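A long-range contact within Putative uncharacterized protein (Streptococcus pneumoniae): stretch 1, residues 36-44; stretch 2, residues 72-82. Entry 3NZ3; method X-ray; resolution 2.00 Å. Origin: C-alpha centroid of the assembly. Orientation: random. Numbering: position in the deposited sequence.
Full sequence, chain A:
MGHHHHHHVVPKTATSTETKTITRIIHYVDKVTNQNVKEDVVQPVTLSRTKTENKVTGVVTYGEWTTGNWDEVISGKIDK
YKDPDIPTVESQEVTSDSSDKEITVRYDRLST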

ATOM      1  N   ASN A  36      -9.250 -14.998  -8.534  1.00 23.13           N
ATOM      2  CA  ASN A  36      -9.608 -13.809  -7.763  1.00 22.90           C
ATOM      3  C   ASN A  36     -11.112 -13.759  -7.524  1.00 23.02           C
ATOM      4  O   ASN A  36     -11.900 -13.839  -8.468  1.00 22.80           O
ATOM      5  CB  ASN A  36      -9.107 -12.523  -8.433  1.00 22.62           C
ATOM      6  CG  ASN A  36      -7.590 -12.465  -8.515  1.00 22.80           C
ATOM      7  OD1 ASN A  36      -6.987 -13.121  -9.359  1.00 23.45           O
ATOM      8  ND2 ASN A  36      -6.968 -11.681  -7.638  1.00 20.46           N
ATOM      9  N   VAL A  37     -11.500 -13.646  -6.256  1.00 23.05           N
ATOM     10  CA  VAL A  37     -12.911 -13.721  -5.866  1.00 23.19           C
ATOM     11  C   VAL A  37     -13.511 -12.354  -5.526  1.00 23.93           C
ATOM     12  O   VAL A  37     -14.730 -12.235  -5.310  1.00 24.14           O
ATOM     13  CB  VAL A  37     -13.132 -14.731  -4.714  1.00 23.08           C
ATOM     14  CG1 VAL A  37     -12.841 -16.148  -5.202  1.00 22.99           C
ATOM     15  CG2 VAL A  37     -12.261 -14.389  -3.511  1.00 22.71           C
ATOM     16  N   LYS A  38     -12.642 -11.344  -5.474  1.00 23.87           N
ATOM     17  CA  LYS A  38     -13.006  -9.946  -5.250  1.00 24.48           C
ATOM     18  C   LYS A  38     -12.022  -9.074  -6.023  1.00 24.18           C
ATOM     19  O   LYS A  38     -10.923  -9.525  -6.365  1.00 23.91           O
ATOM     20  CB  LYS A  38     -12.903  -9.585  -3.764  1.00 24.77           C
ATOM     21  CG  LYS A  38     -14.138  -9.825  -2.926  1.00 26.80           C
ATOM     22  CD  LYS A  38     -13.840  -9.600  -1.433  1.00 30.87           C
ATOM     23  CE  LYS A  38     -13.543  -8.137  -1.130  1.00 32.69           C
ATOM     24  NZ  LYS A  38     -13.702  -7.801   0.313  1.00 34.73           N
ATOM     25  N   GLU A  39     -12.411  -7.827  -6.286  1.00 23.86           N
ATOM     26  CA  GLU A  39     -11.500  -6.846  -6.879  1.00 23.87           C
ATOM     27  C   GLU A  39     -10.314  -6.573  -5.953  1.00 23.10           C
ATOM     28  O   GLU A  39     -10.468  -6.548  -4.729  1.00 23.11           O
ATOM     29  CB  GLU A  39     -12.228  -5.527  -7.145  1.00 24.32           C
ATOM     30  CG  GLU A  39     -12.980  -5.463  -8.458  0.50 25.96           C
ATOM     31  CD  GLU A  39     -13.045  -4.050  -9.007  0.50 28.29           C
ATOM     32  OE1 GLU A  39     -13.397  -3.126  -8.245  0.70 29.53           O
ATOM     33  OE2 GLU A  39     -12.731  -3.856 -10.200  0.70 30.62           O
ATOM     34  N   ASP A  40      -9.143  -6.363  -6.545  1.00 22.62           N
ATOM     35  CA  ASP A  40      -7.978  -5.885  -5.808  1.00 22.34           C
ATOM     36  C   ASP A  40      -8.289  -4.571  -5.112  1.00 22.23           C
ATOM     37  O   ASP A  40      -9.048  -3.754  -5.641  1.00 21.96           O
ATOM     38  CB  ASP A  40      -6.808  -5.644  -6.760  1.00 22.71           C
ATOM     39  CG  ASP A  40      -6.097  -6.913  -7.155  1.00 23.33           C
ATOM     40  OD1 ASP A  40      -6.434  -8.001  -6.632  1.00 23.16           O
ATOM     41  OD2 ASP A  40      -5.175  -6.809  -7.992  1.00 24.93           O
ATOM     42  N   VAL A  41      -7.704  -4.376  -3.930  1.00 21.60           N
ATOM     43  CA  VAL A  41      -7.702  -3.071  -3.269  1.00 21.32           C
ATOM     44  C   VAL A  41      -6.293  -2.471  -3.408  1.00 21.42           C
ATOM     45  O   VAL A  41      -5.301  -3.085  -3.002  1.00 21.36           O
ATOM     46  CB  VAL A  41      -8.154  -3.168  -1.782  1.00 21.30           C
ATOM     47  CG1 VAL A  41      -7.825  -1.887  -1.014  1.00 20.85           C
ATOM     48  CG2 VAL A  41      -9.660  -3.460  -1.699  1.00 20.93           C
ATOM     49  N   VAL A  42      -6.212  -1.289  -4.013  1.00 21.10           N
ATOM     50  CA  VAL A  42      -4.926  -0.643  -4.279  1.00 20.95           C
ATOM     51  C   VAL A  42      -4.825   0.609  -3.407  1.00 20.57           C
ATOM     52  O   VAL A  42      -5.717   1.468  -3.438  1.00 20.19           O
ATOM     53  CB  VAL A  42      -4.755  -0.305  -5.787  1.00 21.04           C
ATOM     54  CG1 VAL A  42      -3.420   0.423  -6.060  1.00 21.73           C
ATOM     55  CG2 VAL A  42      -4.835  -1.572  -6.642  1.00 21.76           C
ATOM     56  N   GLN A  43      -3.751   0.691  -2.620  1.00 19.65           N
ATOM     57  CA  GLN A  43      -3.561   1.785  -1.662  1.00 19.40           C
ATOM     58  C   GLN A  43      -2.255   2.551  -1.905  1.00 19.01           C
ATOM     59  O   GLN A  43      -1.223   2.224  -1.302  1.00 19.10           O
ATOM     60  CB  GLN A  43      -3.599   1.256  -0.220  1.00 19.54           C
ATOM     61  CG  GLN A  43      -4.843   0.427   0.115  1.00 19.08           C
ATOM     62  CD  GLN A  43      -4.901   0.011   1.564  1.00 19.37           C
ATOM     63  OE1 GLN A  43      -4.021  -0.697   2.066  1.00 19.49           O
ATOM     64  NE2 GLN A  43      -5.947   0.441   2.247  1.00 18.67           N
ATOM     65  N   PRO A  44      -2.292   3.571  -2.787  1.00 18.78           N
ATOM     66  CA  PRO A  44      -1.090   4.353  -3.068  1.00 18.26           C
ATOM     67  C   PRO A  44      -0.897   5.491  -2.068  1.00 18.36           C
ATOM     68  O   PRO A  44      -1.845   6.205  -1.733  1.00 18.23           O
ATOM     69  CB  PRO A  44      -1.347   4.900  -4.471  1.00 18.99           C
ATOM     70  CG  PRO A  44      -2.851   4.994  -4.581  1.00 18.75           C
ATOM     71  CD  PRO A  44      -3.443   3.998  -3.611  1.00 18.54           C
ATOM     72  N   GLU A  72      -6.749   0.407   7.182  1.00 22.50           N
ATOM     73  CA  GLU A  72      -7.312  -0.915   7.426  1.00 22.50           C
ATOM     74  C   GLU A  72      -8.327  -1.259   6.339  1.00 22.39           C
ATOM     75  O   GLU A  72      -9.098  -0.397   5.892  1.00 21.92           O
ATOM     76  CB  GLU A  72      -7.982  -0.971   8.810  1.00 23.09           C
ATOM     77  CG  GLU A  72      -8.712  -2.286   9.076  1.00 24.33           C
ATOM     78  CD  GLU A  72      -9.524  -2.315  10.367  1.00 27.58           C
ATOM     79  OE1 GLU A  72     -10.065  -1.270  10.778  1.00 28.32           O
ATOM     80  OE2 GLU A  72      -9.636  -3.412  10.962  1.00 29.31           O
ATOM     81  N   VAL A  73      -8.312  -2.519   5.904  1.00 22.07           N
ATOM     82  CA  VAL A  73      -9.310  -3.015   4.960  1.00 22.29           C
ATOM     83  C   VAL A  73      -9.934  -4.309   5.483  1.00 22.67           C
ATOM     84  O   VAL A  73      -9.261  -5.335   5.576  1.00 21.95           O
ATOM     85  CB  VAL A  73      -8.719  -3.247   3.541  1.00 22.08           C
ATOM     86  CG1 VAL A  73      -9.803  -3.707   2.581  1.00 21.92           C
ATOM     87  CG2 VAL A  73      -8.060  -1.971   3.007  1.00 22.17           C
ATOM     88  N   ILE A  74     -11.218  -4.242   5.825  1.00 23.68           N
ATOM     89  CA  ILE A  74     -11.976  -5.419   6.263  1.00 24.65           C
ATOM     90  C   ILE A  74     -12.249  -6.317   5.048  1.00 25.23           C
ATOM     91  O   ILE A  74     -12.715  -5.844   4.007  1.00 25.05           O
ATOM     92  CB  ILE A  74     -13.299  -5.006   6.966  1.00 24.69           C
ATOM     93  CG1 ILE A  74     -12.998  -4.157   8.212  1.00 25.25           C
ATOM     94  CG2 ILE A  74     -14.138  -6.232   7.351  1.00 24.58           C
ATOM     95  CD1 ILE A  74     -14.166  -3.285   8.661  1.00 27.72           C
ATOM     96  N   SER A  75     -11.920  -7.601   5.175  1.00 25.87           N
ATOM     97  CA  SER A  75     -12.195  -8.577   4.122  1.00 26.66           C
ATOM     98  C   SER A  75     -13.660  -8.987   4.210  1.00 27.55           C
ATOM     99  O   SER A  75     -14.078  -9.604   5.189  1.00 28.22           O
ATOM    100  CB  SER A  75     -11.298  -9.811   4.268  1.00 26.15           C
ATOM    101  OG  SER A  75      -9.932  -9.465   4.437  1.00 25.24           O
ATOM    102  N   GLY A  76     -14.440  -8.644   3.191  1.00 28.64           N
ATOM    103  CA  GLY A  76     -15.885  -8.919   3.213  1.00 29.51           C
ATOM    104  C   GLY A  76     -16.208 -10.399   3.097  1.00 29.88           C
ATOM    105  O   GLY A  76     -15.368 -11.188   2.659  1.00 30.26           O
ATOM    106  N   LYS A  77     -17.418 -10.776   3.508  1.00 30.05           N
ATOM    107  CA  LYS A  77     -17.896 -12.148   3.332  1.00 29.92           C
ATOM    108  C   LYS A  77     -18.277 -12.344   1.869  1.00 29.54           C
ATOM    109  O   LYS A  77     -18.750 -11.412   1.211  1.00 29.42           O
ATOM    110  CB  LYS A  77     -19.119 -12.441   4.217  1.00 30.19           C
ATOM    111  CG  LYS A  77     -18.981 -12.075   5.688  0.20 30.78           C
ATOM    112  CD  LYS A  77     -18.077 -13.035   6.446  0.70 32.04           C
ATOM    113  CE  LYS A  77     -18.210 -12.830   7.949  0.70 33.55           C
ATOM    114  NZ  LYS A  77     -17.943 -11.416   8.359  1.00 34.49           N
ATOM    115  N   ILE A  78     -18.055 -13.551   1.362  1.00 29.00           N
ATOM    116  CA  ILE A  78     -18.456 -13.904   0.001  1.00 28.65           C
ATOM    117  C   ILE A  78     -19.326 -15.154   0.047  1.00 28.77           C
ATOM    118  O   ILE A  78     -18.967 -16.145   0.688  1.00 28.26           O
ATOM    119  CB  ILE A  78     -17.238 -14.146  -0.916  1.00 28.38           C
ATOM    120  CG1 ILE A  78     -16.267 -12.961  -0.842  1.00 27.50           C
ATOM    121  CG2 ILE A  78     -17.683 -14.389  -2.366  1.00 28.38           C
ATOM    122  CD1 ILE A  78     -14.955 -13.209  -1.536  1.00 25.98           C
ATOM    123  N   ASP A  79     -20.472 -15.099  -0.630  1.00 28.94           N
ATOM    124  CA  ASP A  79     -21.379 -16.242  -0.695  1.00 28.99           C
ATOM    125  C   ASP A  79     -20.664 -17.443  -1.310  1.00 28.70           C
ATOM    126  O   ASP A  79     -19.859 -17.286  -2.232  1.00 28.19           O
ATOM    127  CB  ASP A  79     -22.637 -15.888  -1.493  1.00 29.77           C
ATOM    128  CG  ASP A  79     -23.859 -16.666  -1.030  1.00 30.26           C
ATOM    129  OD1 ASP A  79     -24.000 -17.850  -1.406  0.50 31.12           O
ATOM    130  OD2 ASP A  79     -24.680 -16.084  -0.293  0.50 31.42           O
ATOM    131  N   LYS A  80     -20.950 -18.629  -0.767  1.00 28.19           N
ATOM    132  CA  LYS A  80     -20.364 -19.917  -1.189  1.00 27.93           C
ATOM    133  C   LYS A  80     -19.014 -20.210  -0.524  1.00 27.36           C
ATOM    134  O   LYS A  80     -18.447 -21.292  -0.700  1.00 27.01           O
ATOM    135  CB  LYS A  80     -20.263 -20.051  -2.727  1.00 28.15           C
ATOM    136  CG  LYS A  80     -21.556 -19.732  -3.500  1.00 29.47           C
ATOM    137  CD  LYS A  80     -22.535 -20.886  -3.523  1.00 31.31           C
ATOM    138  CE  LYS A  80     -23.791 -20.506  -4.303  1.00 32.89           C
ATOM    139  NZ  LYS A  80     -24.887 -21.490  -4.073  1.00 35.15           N
ATOM    140  N   TYR A  81     -18.520 -19.251   0.254  1.00 26.89           N
ATOM    141  CA  TYR A  81     -17.208 -19.361   0.887  1.00 26.46           C
ATOM    142  C   TYR A  81     -17.270 -19.301   2.410  1.00 26.11           C
ATOM    143  O   TYR A  81     -18.131 -18.627   2.984  1.00 25.83           O
ATOM    144  CB  TYR A  81     -16.275 -18.257   0.372  1.00 26.80           C
ATOM    145  CG  TYR A  81     -15.704 -18.524  -1.006  1.00 27.39           C
ATOM    146  CD1 TYR A  81     -16.299 -17.988  -2.150  1.00 28.77           C
ATOM    147  CD2 TYR A  81     -14.570 -19.311  -1.163  1.00 28.12           C
ATOM    148  CE1 TYR A  81     -15.769 -18.235  -3.417  1.00 28.99           C
ATOM    149  CE2 TYR A  81     -14.032 -19.561  -2.414  1.00 29.34           C
ATOM    150  CZ  TYR A  81     -14.636 -19.027  -3.533  1.00 29.99           C
ATOM    151  OH  TYR A  81     -14.097 -19.286  -4.770  1.00 32.99           O
ATOM    152  N   LYS A  82     -16.336 -20.000   3.052  1.00 25.60           N
ATOM    153  CA  LYS A  82     -16.102 -19.857   4.489  1.00 25.56           C
ATOM    154  C   LYS A  82     -15.580 -18.443   4.766  1.00 25.37           C
ATOM    155  O   LYS A  82     -15.312 -17.684   3.828  1.00 25.28           O
ATOM    156  CB  LYS A  82     -15.066 -20.879   4.962  1.00 25.60           C
ATOM    157  CG  LYS A  82     -15.416 -22.351   4.703  1.00 25.96           C
ATOM    158  CD  LYS A  82     -14.201 -23.207   5.033  1.00 26.55           C
ATOM    159  CE  LYS A  82     -14.422 -24.680   4.750  1.00 27.82           C
ATOM    160  NZ  LYS A  82     -13.312 -25.489   5.339  1.00 27.54           N
TER

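Stretch 1 is mostly extended. A weakly bonded strand lies at about Asn36 and Val37, the chain turns a corner at Lys38, and a second strand runs on through Pro44. Because of that corner, the parts before and after it belong to different sheets or faces. Stretch 2 has a short strand at Val73 and Ile74 and is otherwise loop and turn. A type II beta turn spans Ile78 to Tyr81, closed by a hydrogen bond from Tyr81 N to Ile78 O at 3.2 Å. Lys80 has a positive phi of 85°, as expected at the third position of such a turn.

The two backbones do not pair. No hydrogen bond joins the stretches, and the nearest CA atoms stay well apart: 8.1 Å from Val37 CA to Ile78 CA, and 8.4 Å from Val41 CA to Val73 CA. Those gaps leave room for side chains to meet between the two backbones. The order is antiparallel, since the start of stretch 1 lies by the end of stretch 2. The contact is modest, burying 357 Å² over both sides.

Val37 anchors one end. Its CG2 lies 3.5 Å from Ile78 CD1, a close apolar contact. Its CG1 packs obliquely against the Tyr81 ring, 3.8 Å from CZ of Tyr81. The same CG1 is 3.4 Å from Tyr81 OH. This is a van der Waals contact, because a methyl group offers the hydroxyl no polar partner; Tyr81 OH is hydrogen-bonded elsewhere in the structure.

Lys38 also points its CA-to-CB bond toward stretch 2. The aliphatic part of its side chain adds to the apolar patch, with CG 3.7 Å from Ile78 CD1. Its amine reaches the backbone near Gly76, where Lys38 NZ lies 3.1 Å from Gly76 N. Both atoms are donors, so this short approach is not a hydrogen bond. Nor does the carbonyl of Ile74 supply one: its O is 4.3 Å from Lys38 NZ.

At the other end, Val41 and Val73 point toward each other's stretches. Val41 CG1 meets Val73 CG2 at 4.0 Å, a looser apolar contact than that of Val37 with Ile78. Gln43 lies against the same methyl, with Gln43 NE2 3.3 Å from Val73 CG2. This contact is also packing rather than bonding. The amide's polar atoms are satisfied by other hydrogen bonds, outside this pair of stretches. The association therefore rests on side-chain packing.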